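Local atomic coordinates of isomerase/lactonizing enzyme (Agrobacterium tumefaciens, PDB entry 1RVK), a protein that is of unknown function but, as an enolase superfamily member, binds magnesium and probably acts on a carboxylate substrate by removing a proton next to the carboxylate. Residues Tyr328-Leu333 and Gly357-Pro362; Val131-Ser136 and Asp351-Asp356; Glu158-Val161 and Gly167-Leu170; Asn311-Leu316 and Leu367-Asp372. All blocks are in the same frame, centred on the assembly; numbering follows the deposited sequence.

Overall arrangement
Contacts 1 to 3 lie in the beta/alpha barrel of the enolase superfamily; contact 4 joins a barrel helix to the loop that returns to the N-terminal domain. Along the chain, contact 3 is nested within contact 2 and contact 1 within contact 4, while contacts 1 and 2 cross. The centres of contacts 1 and 2 lie about 4 Å apart, at the seam where strand 130-137 meets the closing strand 328-333 and is flanked by strand 358-360. Contact 3, centred about 11 Å from contact 2, packs helix 150-163 on the next strand, 167-171; the centre of contact 4 is about 23 Å from that of contact 3. The first three share the sheet that carries magnesium ligands Asp206 and Glu232.

Contact 1: residues Tyr328-Leu333 and Gly357-Pro362; sequences YERGLL and GFVHVP
One methyl group carries the contact: Val359 CG2 lies 3.9 Å from Tyr328 CD1 and 3.8 Å from Arg330 CD. It fits into the notch formed by two side chains that leave the same strand on the same side, two residues apart. The valine crosses the tyrosine at about a right angle, while the arginine runs past the same methyl with its stem, NE being 3.9 Å from Val359 CG2. Tyr328 reaches it with CG anti to its backbone nitrogen (chi1 159°), and Arg330 stays extended from CG to NE, so that CD and NE pass the methyl and the rest of the guanidinium carries on beyond. The polar ends are held elsewhere: Tyr328 OH bonds Asp351 OD2 and Thr312 N, and Arg330 bonds the Asp351 carbonyl through NH2 and forms a salt bridge with Asp340 through NH1.

This packed side is small, burying 106 Å² in all, and no hydrogen bond spans the two segments. Their closest alpha carbons, Tyr328 and Val359, remain 7.9 Å apart, too far for adjacent strands. The other side of 357-362 is looser. Phe358 and His360 are partly exposed, and His360 ND1 makes a weak bond to Phe358 O of 3.3 Å, bent to 125° at the hydrogen. Strand 130-137 accounts for the gap, since it runs between the two, parallel to 328-333 and antiparallel to 358-360, with Ala133 touching Val359. Leu316 of helix 313-321, the crossover leading into strand 328-333, meets both Tyr328 and Val359.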
loop_
_atom_site.group_PDB
_atom_site.type_symbol
_atom_site.label_atom_id
_atom_site.label_comp_id
_atom_site.label_asym_id
_atom_site.label_seq_id
_atom_site.Cartn_x
_atom_site.Cartn_y
_atom_site.Cartn_z
ATOM N N TYR A 328 -8.779 -2.047 -4.925
ATOM C CA TYR A 328 -8.039 -2.385 -3.722
ATOM C C TYR A 328 -6.840 -3.045 -4.399
ATOM O O TYR A 328 -7.013 -3.824 -5.344
ATOM C CB TYR A 328 -8.766 -3.415 -2.858
ATOM C CG TYR A 328 -7.845 -4.145 -1.897
ATOM C CD1 TYR A 328 -7.509 -5.484 -2.106
ATOM C CD2 TYR A 328 -7.320 -3.503 -0.774
ATOM C CE1 TYR A 328 -6.680 -6.168 -1.218
ATOM C CE2 TYR A 328 -6.485 -4.178 0.124
ATOM C CZ TYR A 328 -6.175 -5.513 -0.105
ATOM O OH TYR A 328 -5.386 -6.204 0.786
ATOM N N GLU A 329 -5.636 -2.711 -3.954
ATOM C CA GLU A 329 -4.426 -3.275 -4.545
ATOM C C GLU A 329 -4.060 -4.571 -3.838
ATOM O O GLU A 329 -3.652 -4.554 -2.680
ATOM C CB GLU A 329 -3.275 -2.269 -4.435
ATOM C CG GLU A 329 -1.999 -2.734 -5.105
ATOM C CD GLU A 329 -0.952 -1.645 -5.206
ATOM O OE1 GLU A 329 0.098 -1.911 -5.825
ATOM O OE2 GLU A 329 -1.176 -0.530 -4.674
ATOM N N ARG A 330 -4.207 -5.694 -4.542
ATOM C CA ARG A 330 -3.911 -7.000 -3.961
ATOM C C ARG A 330 -2.575 -7.528 -4.475
ATOM O O ARG A 330 -2.428 -7.841 -5.657
ATOM C CB ARG A 330 -5.039 -7.983 -4.301
ATOM C CG ARG A 330 -5.180 -9.162 -3.335
ATOM C CD ARG A 330 -6.553 -9.824 -3.498
ATOM N NE ARG A 330 -6.833 -10.806 -2.450
ATOM C CZ ARG A 330 -6.593 -12.110 -2.549
ATOM N NH1 ARG A 330 -6.068 -12.615 -3.658
ATOM N NH2 ARG A 330 -6.872 -12.912 -1.528
ATOM N N GLY A 331 -1.603 -7.616 -3.573
ATOM C CA GLY A 331 -0.282 -8.091 -3.943
ATOM C C GLY A 331 0.738 -7.684 -2.897
ATOM O O GLY A 331 0.357 -7.341 -1.775
ATOM N N LEU A 332 2.022 -7.679 -3.249
ATOM C CA LEU A 332 2.493 -8.026 -4.589
ATOM C C LEU A 332 2.447 -9.522 -4.894
ATOM O O LEU A 332 2.640 -10.358 -4.008
ATOM C CB LEU A 332 3.915 -7.492 -4.782
ATOM C CG LEU A 332 4.021 -5.973 -4.623
ATOM C CD1 LEU A 332 5.464 -5.528 -4.768
ATOM C CD2 LEU A 332 3.145 -5.297 -5.664
ATOM N N LEU A 333 2.203 -9.837 -6.166
ATOM C CA LEU A 333 2.078 -11.214 -6.648
ATOM C C LEU A 333 3.243 -11.691 -7.514
ATOM O O LEU A 333 3.901 -10.899 -8.193
ATOM C CB LEU A 333 0.782 -11.351 -7.458
ATOM C CG LEU A 333 -0.589 -11.583 -6.806
ATOM C CD1 LEU A 333 -0.617 -11.150 -5.360
ATOM C CD2 LEU A 333 -1.637 -10.854 -7.628
ATOM N N GLY A 357 -13.342 -11.723 -8.671
ATOM C CA GLY A 357 -12.424 -10.608 -8.508
ATOM C C GLY A 357 -12.792 -9.600 -7.432
ATOM O O GLY A 357 -12.223 -8.508 -7.389
ATOM N N PHE A 358 -13.743 -9.947 -6.570
ATOM C CA PHE A 358 -14.142 -9.048 -5.495
ATOM C C PHE A 358 -13.564 -9.475 -4.152
ATOM O O PHE A 358 -13.689 -10.634 -3.757
ATOM C CB PHE A 358 -15.668 -8.992 -5.347
ATOM C CG PHE A 358 -16.361 -8.177 -6.400
ATOM C CD1 PHE A 358 -16.792 -8.766 -7.582
ATOM C CD2 PHE A 358 -16.593 -6.819 -6.203
ATOM C CE1 PHE A 358 -17.446 -8.019 -8.555
ATOM C CE2 PHE A 358 -17.249 -6.059 -7.173
ATOM C CZ PHE A 358 -17.675 -6.664 -8.349
ATOM N N VAL A 359 -12.927 -8.536 -3.460
ATOM C CA VAL A 359 -12.391 -8.802 -2.130
ATOM C C VAL A 359 -13.523 -8.449 -1.165
ATOM O O VAL A 359 -14.164 -7.409 -1.313
ATOM C CB VAL A 359 -11.158 -7.916 -1.818
ATOM C CG1 VAL A 359 -10.894 -7.889 -0.313
ATOM C CG2 VAL A 359 -9.934 -8.463 -2.548
ATOM N N HIS A 360 -13.782 -9.323 -0.197
ATOM C CA HIS A 360 -14.840 -9.090 0.781
ATOM C C HIS A 360 -14.253 -8.702 2.126
ATOM O O HIS A 360 -13.489 -9.462 2.718
ATOM C CB HIS A 360 -15.701 -10.346 0.947
ATOM C CG HIS A 360 -16.544 -10.659 -0.248
ATOM N ND1 HIS A 360 -16.014 -11.128 -1.431
ATOM C CD2 HIS A 360 -17.876 -10.539 -0.452
ATOM C CE1 HIS A 360 -16.986 -11.283 -2.313
ATOM N NE2 HIS A 360 -18.125 -10.932 -1.744
ATOM N N VAL A 361 -14.603 -7.513 2.607
ATOM C CA VAL A 361 -14.088 -7.048 3.885
ATOM C C VAL A 361 -14.607 -7.949 5.001
ATOM O O VAL A 361 -15.815 -8.128 5.157
ATOM C CB VAL A 361 -14.518 -5.600 4.188
ATOM C CG1 VAL A 361 -13.748 -5.077 5.400
ATOM C CG2 VAL A 361 -14.283 -4.714 2.968
ATOM N N PRO A 362 -13.696 -8.536 5.786
ATOM C CA PRO A 362 -14.104 -9.418 6.884
ATOM C C PRO A 362 -15.048 -8.720 7.852
ATOM O O PRO A 362 -14.907 -7.528 8.122
ATOM C CB PRO A 362 -12.776 -9.782 7.542
ATOM C CG PRO A 362 -11.816 -9.758 6.387
ATOM C CD PRO A 362 -12.227 -8.493 5.668
#

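Contact 2: residues Val131-Ser136 and Asp351-Asp356; sequences VLAYGS and DPMDRD
Leu132 and Ala133, on a regular strand, face an irregular loop with no hydrogen bond between the backbones. Leu132 CA lies 8.5 Å from Asp356 CA, and Ala133 CA lies 8.1 Å from Met353 CA. The second of these gaps is spanned by a single side chain. Met353, a selenomethionine, runs straight out (chi1 -172°, chi2 179°), which carries its SE to 4.2 Å from Ala133 CB; the bend at chi3 only turns the terminal methyl CE. More loosely, Leu132 CD2 stands 4.4 Å from Asp356 O.

Strand 130-137 is the first of the barrel's parallel strands, and the loop turns the chain into strand 358-360, which pairs antiparallel with it. An Asx turn at Asp354 shapes that approach: Asp354 OD1 accepts from Asp356 N at 2.7 Å, the donor lying 41° out of the carboxylate plane, and the same oxygen also takes the N-H of Phe358. Two bonds thus grip one oxygen just where the strand begins. Polar groups of the loop are tied to the helix 150-163 side as well, for Arg163 bonds the carbonyls of Met353 and Asp354, and Lys166 bonds that of Asp356.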
loop_
_atom_site.group_PDB
_atom_site.type_symbol
_atom_site.label_atom_id
_atom_site.label_comp_id
_atom_site.label_asym_id
_atom_site.label_seq_id
_atom_site.Cartn_x
_atom_site.Cartn_y
_atom_site.Cartn_z
ATOM N N VAL A 131 -15.134 -5.052 -2.882
ATOM C CA VAL A 131 -14.569 -4.162 -3.881
ATOM C C VAL A 131 -13.654 -4.918 -4.826
ATOM O O VAL A 131 -12.974 -5.866 -4.423
ATOM C CB VAL A 131 -13.763 -3.018 -3.219
ATOM C CG1 VAL A 131 -12.596 -3.587 -2.427
ATOM C CG2 VAL A 131 -13.266 -2.046 -4.281
ATOM N N LEU A 132 -13.647 -4.496 -6.084
ATOM C CA LEU A 132 -12.799 -5.119 -7.084
ATOM C C LEU A 132 -11.344 -4.884 -6.708
ATOM O O LEU A 132 -10.987 -3.824 -6.195
ATOM C CB LEU A 132 -13.050 -4.511 -8.466
ATOM C CG LEU A 132 -14.380 -4.804 -9.160
ATOM C CD1 LEU A 132 -14.469 -3.978 -10.433
ATOM C CD2 LEU A 132 -14.486 -6.289 -9.481
ATOM N N ALA A 133 -10.508 -5.880 -6.969
ATOM C CA ALA A 133 -9.088 -5.767 -6.683
ATOM C C ALA A 133 -8.310 -6.055 -7.955
ATOM O O ALA A 133 -8.764 -6.827 -8.801
ATOM C CB ALA A 133 -8.691 -6.765 -5.597
ATOM N N TYR A 134 -7.158 -5.410 -8.116
ATOM C CA TYR A 134 -6.334 -5.701 -9.278
ATOM C C TYR A 134 -5.147 -6.498 -8.765
ATOM O O TYR A 134 -4.732 -6.331 -7.618
ATOM C CB TYR A 134 -5.882 -4.422 -10.016
ATOM C CG TYR A 134 -4.997 -3.428 -9.270
ATOM C CD1 TYR A 134 -3.628 -3.652 -9.103
ATOM C CD2 TYR A 134 -5.523 -2.225 -8.808
ATOM C CE1 TYR A 134 -2.803 -2.688 -8.496
ATOM C CE2 TYR A 134 -4.719 -1.265 -8.209
ATOM C CZ TYR A 134 -3.366 -1.494 -8.056
ATOM O OH TYR A 134 -2.584 -0.517 -7.480
ATOM N N GLY A 135 -4.641 -7.402 -9.594
ATOM C CA GLY A 135 -3.498 -8.201 -9.195
ATOM C C GLY A 135 -2.261 -7.369 -9.453
ATOM O O GLY A 135 -1.940 -7.084 -10.604
ATOM N N SER A 136 -1.577 -6.977 -8.382
ATOM C CA SER A 136 -0.379 -6.149 -8.481
ATOM C C SER A 136 0.855 -7.049 -8.528
ATOM O O SER A 136 1.242 -7.639 -7.519
ATOM C CB SER A 136 -0.318 -5.208 -7.272
ATOM O OG SER A 136 0.427 -4.039 -7.555
ATOM N N ASP A 351 -7.987 -10.083 3.393
ATOM C CA ASP A 351 -8.553 -9.718 2.097
ATOM C C ASP A 351 -8.912 -10.877 1.169
ATOM O O ASP A 351 -8.372 -10.993 0.067
ATOM C CB ASP A 351 -7.582 -8.777 1.376
ATOM C CG ASP A 351 -6.203 -9.389 1.190
ATOM O OD1 ASP A 351 -5.951 -10.488 1.732
ATOM O OD2 ASP A 351 -5.363 -8.768 0.504
ATOM N N PRO A 352 -9.852 -11.735 1.591
ATOM C CA PRO A 352 -10.278 -12.883 0.782
ATOM C C PRO A 352 -10.914 -12.380 -0.509
ATOM O O PRO A 352 -11.672 -11.409 -0.489
ATOM C CB PRO A 352 -11.315 -13.581 1.665
ATOM C CG PRO A 352 -11.098 -13.020 3.032
ATOM C CD PRO A 352 -10.688 -11.603 2.794
HETATM N N MSE A 353 -10.626 -13.036 -1.628
HETATM C CA MSE A 353 -11.203 -12.611 -2.899
HETATM C C MSE A 353 -11.983 -13.745 -3.562
HETATM O O MSE A 353 -11.486 -14.873 -3.656
HETATM C CB MSE A 353 -10.097 -12.122 -3.840
HETATM C CG MSE A 353 -10.626 -11.489 -5.123
HETATM SE SE MSE A 353 -9.238 -10.857 -6.305
HETATM C CE MSE A 353 -8.775 -12.554 -7.131
ATOM N N ASP A 354 -13.203 -13.460 -4.018
ATOM C CA ASP A 354 -13.987 -14.502 -4.672
ATOM C C ASP A 354 -13.512 -14.750 -6.099
ATOM O O ASP A 354 -12.564 -14.117 -6.574
ATOM C CB ASP A 354 -15.498 -14.191 -4.648
ATOM C CG ASP A 354 -15.870 -12.915 -5.389
ATOM O OD1 ASP A 354 -15.236 -12.586 -6.411
ATOM O OD2 ASP A 354 -16.835 -12.250 -4.951
ATOM N N ARG A 355 -14.168 -15.686 -6.779
ATOM C CA ARG A 355 -13.796 -16.048 -8.139
ATOM C C ARG A 355 -14.152 -14.994 -9.177
ATOM O O ARG A 355 -13.800 -15.135 -10.348
ATOM C CB ARG A 355 -14.453 -17.379 -8.518
ATOM C CG ARG A 355 -14.126 -18.522 -7.571
ATOM C CD ARG A 355 -12.646 -18.847 -7.595
ATOM N NE ARG A 355 -12.208 -19.271 -8.922
ATOM C CZ ARG A 355 -10.961 -19.618 -9.222
ATOM N NH1 ARG A 355 -10.020 -19.591 -8.286
ATOM N NH2 ARG A 355 -10.654 -19.987 -10.458
ATOM N N ASP A 356 -14.851 -13.943 -8.753
ATOM C CA ASP A 356 -15.246 -12.872 -9.662
ATOM C C ASP A 356 -14.346 -11.642 -9.539
ATOM O O ASP A 356 -14.560 -10.638 -10.218
ATOM C CB ASP A 356 -16.705 -12.481 -9.405
ATOM C CG ASP A 356 -17.685 -13.539 -9.885
ATOM O OD1 ASP A 356 -18.837 -13.552 -9.403
ATOM O OD2 ASP A 356 -17.307 -14.352 -10.756
#

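Contact 3: residues Glu158-Val161 and Gly167-Leu170; sequences ETLV and GIKL
Ile168 meets the helix with both of its branches. Its CD1 lies 3.9 Å from Val161 CG2, the two side chains crossing at about a right angle, and its CG2 lies 4.2 Å from Leu160 CD1. The fork follows from chi1 of -62°, which sets CG1 beside the backbone nitrogen, on the way to Val161, and CG2 anti to that nitrogen, facing Leu160. The backbones stand apart to admit these groups: the alpha carbons of Leu160 and Ile168 are 7.8 Å from each other.

Around this first shell, Ile137 of strand 130-137 touches both Leu160 and Ile168, and Ile201 touches both Val161 and Ile168. The arrangement is the second half of a beta-alpha-beta crossover, in which helix 150-163 lies over the parallel pair 130-137 and 167-171 on the outside of the barrel. Lys169 leaves the strand away from the helix, and its NZ forms salt bridges with Glu329 and with Glu232, a magnesium ligand.

With 122 Å² buried and no hydrogen bond across it, the contact is held by apolar, non-directional packing, whereas the same strand presents polar chemistry toward the metal on its other face.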
loop_
_atom_site.group_PDB
_atom_site.type_symbol
_atom_site.label_atom_id
_atom_site.label_comp_id
_atom_site.label_asym_id
_atom_site.label_seq_id
_atom_site.Cartn_x
_atom_site.Cartn_y
_atom_site.Cartn_z
ATOM N N GLU A 158 -2.157 -14.391 -17.575
ATOM C CA GLU A 158 -3.209 -15.346 -17.914
ATOM C C GLU A 158 -3.681 -16.059 -16.651
ATOM O O GLU A 158 -4.875 -16.280 -16.456
ATOM C CB GLU A 158 -2.698 -16.373 -18.925
ATOM C CG GLU A 158 -2.417 -15.797 -20.297
ATOM C CD GLU A 158 -2.039 -16.863 -21.305
ATOM O OE1 GLU A 158 -2.864 -17.771 -21.551
ATOM O OE2 GLU A 158 -0.919 -16.795 -21.848
ATOM N N THR A 159 -2.732 -16.412 -15.791
ATOM C CA THR A 159 -3.044 -17.094 -14.543
ATOM C C THR A 159 -3.893 -16.213 -13.625
ATOM O O THR A 159 -4.817 -16.695 -12.971
ATOM C CB THR A 159 -1.746 -17.503 -13.814
ATOM O OG1 THR A 159 -1.043 -18.471 -14.606
ATOM C CG2 THR A 159 -2.055 -18.095 -12.450
ATOM N N LEU A 160 -3.587 -14.920 -13.584
ATOM C CA LEU A 160 -4.341 -13.999 -12.736
ATOM C C LEU A 160 -5.769 -13.789 -13.243
ATOM O O LEU A 160 -6.697 -13.630 -12.451
ATOM C CB LEU A 160 -3.609 -12.655 -12.639
ATOM C CG LEU A 160 -2.219 -12.711 -11.998
ATOM C CD1 LEU A 160 -1.601 -11.318 -12.029
ATOM C CD2 LEU A 160 -2.310 -13.234 -10.558
ATOM N N VAL A 161 -5.951 -13.786 -14.561
ATOM C CA VAL A 161 -7.284 -13.612 -15.126
ATOM C C VAL A 161 -8.116 -14.836 -14.753
ATOM O O VAL A 161 -9.288 -14.720 -14.399
ATOM C CB VAL A 161 -7.229 -13.456 -16.665
ATOM C CG1 VAL A 161 -8.631 -13.524 -17.255
ATOM C CG2 VAL A 161 -6.586 -12.118 -17.022
ATOM N N GLY A 167 -8.478 -6.657 -13.178
ATOM C CA GLY A 167 -7.461 -5.666 -13.484
ATOM C C GLY A 167 -6.105 -6.233 -13.112
ATOM O O GLY A 167 -6.014 -7.066 -12.216
ATOM N N ILE A 168 -5.056 -5.788 -13.795
ATOM C CA ILE A 168 -3.702 -6.268 -13.531
ATOM C C ILE A 168 -2.709 -5.126 -13.668
ATOM O O ILE A 168 -2.754 -4.388 -14.651
ATOM C CB ILE A 168 -3.295 -7.361 -14.549
ATOM C CG1 ILE A 168 -4.231 -8.562 -14.419
ATOM C CG2 ILE A 168 -1.843 -7.791 -14.313
ATOM C CD1 ILE A 168 -4.055 -9.591 -15.521
ATOM N N LYS A 169 -1.817 -4.977 -12.690
ATOM C CA LYS A 169 -0.810 -3.924 -12.770
ATOM C C LYS A 169 0.584 -4.529 -12.790
ATOM O O LYS A 169 0.924 -5.368 -11.956
ATOM C CB LYS A 169 -0.906 -2.951 -11.590
ATOM C CG LYS A 169 0.024 -1.742 -11.761
ATOM C CD LYS A 169 -0.191 -0.669 -10.699
ATOM C CE LYS A 169 0.459 -1.036 -9.371
ATOM N NZ LYS A 169 0.144 -0.025 -8.315
ATOM N N LEU A 170 1.395 -4.107 -13.750
ATOM C CA LEU A 170 2.753 -4.616 -13.830
ATOM C C LEU A 170 3.732 -3.665 -13.172
ATOM O O LEU A 170 3.606 -2.449 -13.310
ATOM C CB LEU A 170 3.207 -4.774 -15.284
ATOM C CG LEU A 170 2.491 -5.636 -16.320
ATOM C CD1 LEU A 170 3.364 -5.682 -17.567
ATOM C CD2 LEU A 170 2.267 -7.042 -15.793
#

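Contact 4: residues Asn311-Leu316 and Leu367-Asp372; sequences NTAMNL and LGEDID
Ala313, in the first turn of helix 313-321, comes within 5.7 Å of Leu367, alpha carbon to alpha carbon, close enough for its methyl to rest directly on the backbone of the loop. Ala313 CB is 3.2 Å from Leu367 O and 3.7 Å from Glu369 CG, so that the methyl meets a carbonyl oxygen and an aliphatic stem side by side. Leu367 completes the fit by setting CD2 4.0 Å from Met314 CA.

Glu369 turns CG beside its backbone nitrogen (chi1 -59°) and extends from there, bringing CG to the methyl and OE2 to the start of the helix, where Thr312 occupies the N-cap position without a side-chain capping bond. Water stands in: one molecule accepts from Met314 N at 3.0 Å and donates to both Thr312 OG1 and Glu369 OE2. A second accepts from Ala313 N; its very short approach to OE2 is doubtful. A negative carboxylate here would probably be favoured by the helix dipole.

The loop then runs toward the N-terminal domain, Glu369 and Ile371 both touching Phe51 of strand 47-52. On the helix's other side, Asn315 ND2 gives Asn311 O a nearly straight bond (3.0 Å, 172°), and Asn315 OD1 accepts from Val283 N.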
loop_
_atom_site.group_PDB
_atom_site.type_symbol
_atom_site.label_atom_id
_atom_site.label_comp_id
_atom_site.label_asym_id
_atom_site.label_seq_id
_atom_site.Cartn_x
_atom_site.Cartn_y
_atom_site.Cartn_z
ATOM N N ASN A 311 -1.654 -3.260 0.131
ATOM C CA ASN A 311 -2.621 -4.254 0.564
ATOM C C ASN A 311 -2.735 -4.196 2.091
ATOM O O ASN A 311 -2.269 -3.245 2.721
ATOM C CB ASN A 311 -2.170 -5.649 0.119
ATOM C CG ASN A 311 -0.940 -6.129 0.865
ATOM O OD1 ASN A 311 -0.086 -5.333 1.244
ATOM N ND2 ASN A 311 -0.837 -7.442 1.065
ATOM N N THR A 312 -3.347 -5.234 2.658
ATOM C CA THR A 312 -3.597 -5.399 4.097
ATOM C C THR A 312 -4.825 -4.616 4.561
ATOM O O THR A 312 -5.285 -3.682 3.897
ATOM C CB THR A 312 -2.377 -5.023 5.002
ATOM O OG1 THR A 312 -2.298 -3.603 5.165
ATOM C CG2 THR A 312 -1.073 -5.556 4.405
ATOM N N ALA A 313 -5.348 -5.023 5.711
ATOM C CA ALA A 313 -6.545 -4.437 6.299
ATOM C C ALA A 313 -6.628 -2.918 6.356
ATOM O O ALA A 313 -7.656 -2.341 6.001
ATOM C CB ALA A 313 -6.751 -5.007 7.695
HETATM N N MSE A 314 -5.563 -2.269 6.814
HETATM C CA MSE A 314 -5.572 -0.815 6.940
HETATM C C MSE A 314 -5.989 -0.106 5.655
HETATM O O MSE A 314 -6.776 0.845 5.690
HETATM C CB MSE A 314 -4.202 -0.311 7.397
HETATM C CG MSE A 314 -3.053 -0.687 6.487
HETATM SE SE MSE A 314 -1.349 -0.296 7.329
HETATM C CE MSE A 314 -0.224 -0.462 5.766
ATOM N N ASN A 315 -5.471 -0.568 4.522
ATOM C CA ASN A 315 -5.817 0.046 3.248
ATOM C C ASN A 315 -7.177 -0.417 2.749
ATOM O O ASN A 315 -7.915 0.364 2.145
ATOM C CB ASN A 315 -4.738 -0.255 2.201
ATOM C CG ASN A 315 -3.462 0.512 2.460
ATOM O OD1 ASN A 315 -3.468 1.743 2.490
ATOM N ND2 ASN A 315 -2.364 -0.206 2.661
ATOM N N LEU A 316 -7.515 -1.680 3.000
ATOM C CA LEU A 316 -8.804 -2.210 2.568
ATOM C C LEU A 316 -9.955 -1.441 3.217
ATOM O O LEU A 316 -10.970 -1.163 2.575
ATOM C CB LEU A 316 -8.918 -3.700 2.920
ATOM C CG LEU A 316 -10.225 -4.400 2.534
ATOM C CD1 LEU A 316 -10.474 -4.258 1.040
ATOM C CD2 LEU A 316 -10.155 -5.872 2.924
ATOM N N LEU A 367 -9.616 -3.441 12.661
ATOM C CA LEU A 367 -9.078 -3.639 11.319
ATOM C C LEU A 367 -9.396 -5.050 10.841
ATOM O O LEU A 367 -9.189 -5.388 9.674
ATOM C CB LEU A 367 -7.566 -3.410 11.309
ATOM C CG LEU A 367 -7.125 -1.966 11.563
ATOM C CD1 LEU A 367 -5.620 -1.915 11.767
ATOM C CD2 LEU A 367 -7.547 -1.090 10.390
ATOM N N GLY A 368 -9.905 -5.873 11.752
ATOM C CA GLY A 368 -10.279 -7.227 11.390
ATOM C C GLY A 368 -9.148 -8.202 11.135
ATOM O O GLY A 368 -9.357 -9.241 10.508
ATOM N N GLU A 369 -7.947 -7.885 11.602
ATOM C CA GLU A 369 -6.833 -8.798 11.405
ATOM C C GLU A 369 -6.981 -9.917 12.440
ATOM O O GLU A 369 -7.016 -9.668 13.647
ATOM C CB GLU A 369 -5.500 -8.050 11.542
ATOM C CG GLU A 369 -5.368 -6.909 10.520
ATOM C CD GLU A 369 -3.988 -6.269 10.471
ATOM O OE1 GLU A 369 -3.469 -5.866 11.529
ATOM O OE2 GLU A 369 -3.422 -6.152 9.361
ATOM N N ASP A 370 -7.108 -11.144 11.944
ATOM C CA ASP A 370 -7.287 -12.334 12.782
ATOM C C ASP A 370 -5.916 -12.758 13.305
ATOM O O ASP A 370 -5.302 -13.700 12.801
ATOM C CB ASP A 370 -7.910 -13.448 11.933
ATOM C CG ASP A 370 -8.564 -14.535 12.768
ATOM O OD1 ASP A 370 -9.105 -15.489 12.167
ATOM O OD2 ASP A 370 -8.542 -14.438 14.013
ATOM N N ILE A 371 -5.450 -12.053 14.331
ATOM C CA ILE A 371 -4.131 -12.281 14.903
ATOM C C ILE A 371 -3.924 -13.572 15.690
ATOM O O ILE A 371 -4.697 -13.901 16.590
ATOM C CB ILE A 371 -3.737 -11.087 15.795
ATOM C CG1 ILE A 371 -3.902 -9.789 14.998
ATOM C CG2 ILE A 371 -2.299 -11.238 16.271
ATOM C CD1 ILE A 371 -3.710 -8.530 15.810
ATOM N N ASP A 372 -2.869 -14.298 15.336
ATOM C CA ASP A 372 -2.528 -15.540 16.024
ATOM C C ASP A 372 -1.538 -15.142 17.113
ATOM O O ASP A 372 -0.324 -15.223 16.918
ATOM C CB ASP A 372 -1.867 -16.529 15.058
ATOM C CG ASP A 372 -1.741 -17.931 15.645
ATOM O OD1 ASP A 372 -1.662 -18.062 16.885
ATOM O OD2 ASP A 372 -1.706 -18.905 14.862
HETATM O O HOH W 1 -3.256 -3.573 8.119
HETATM O O HOH W 2 -4.083 -7.252 7.161
#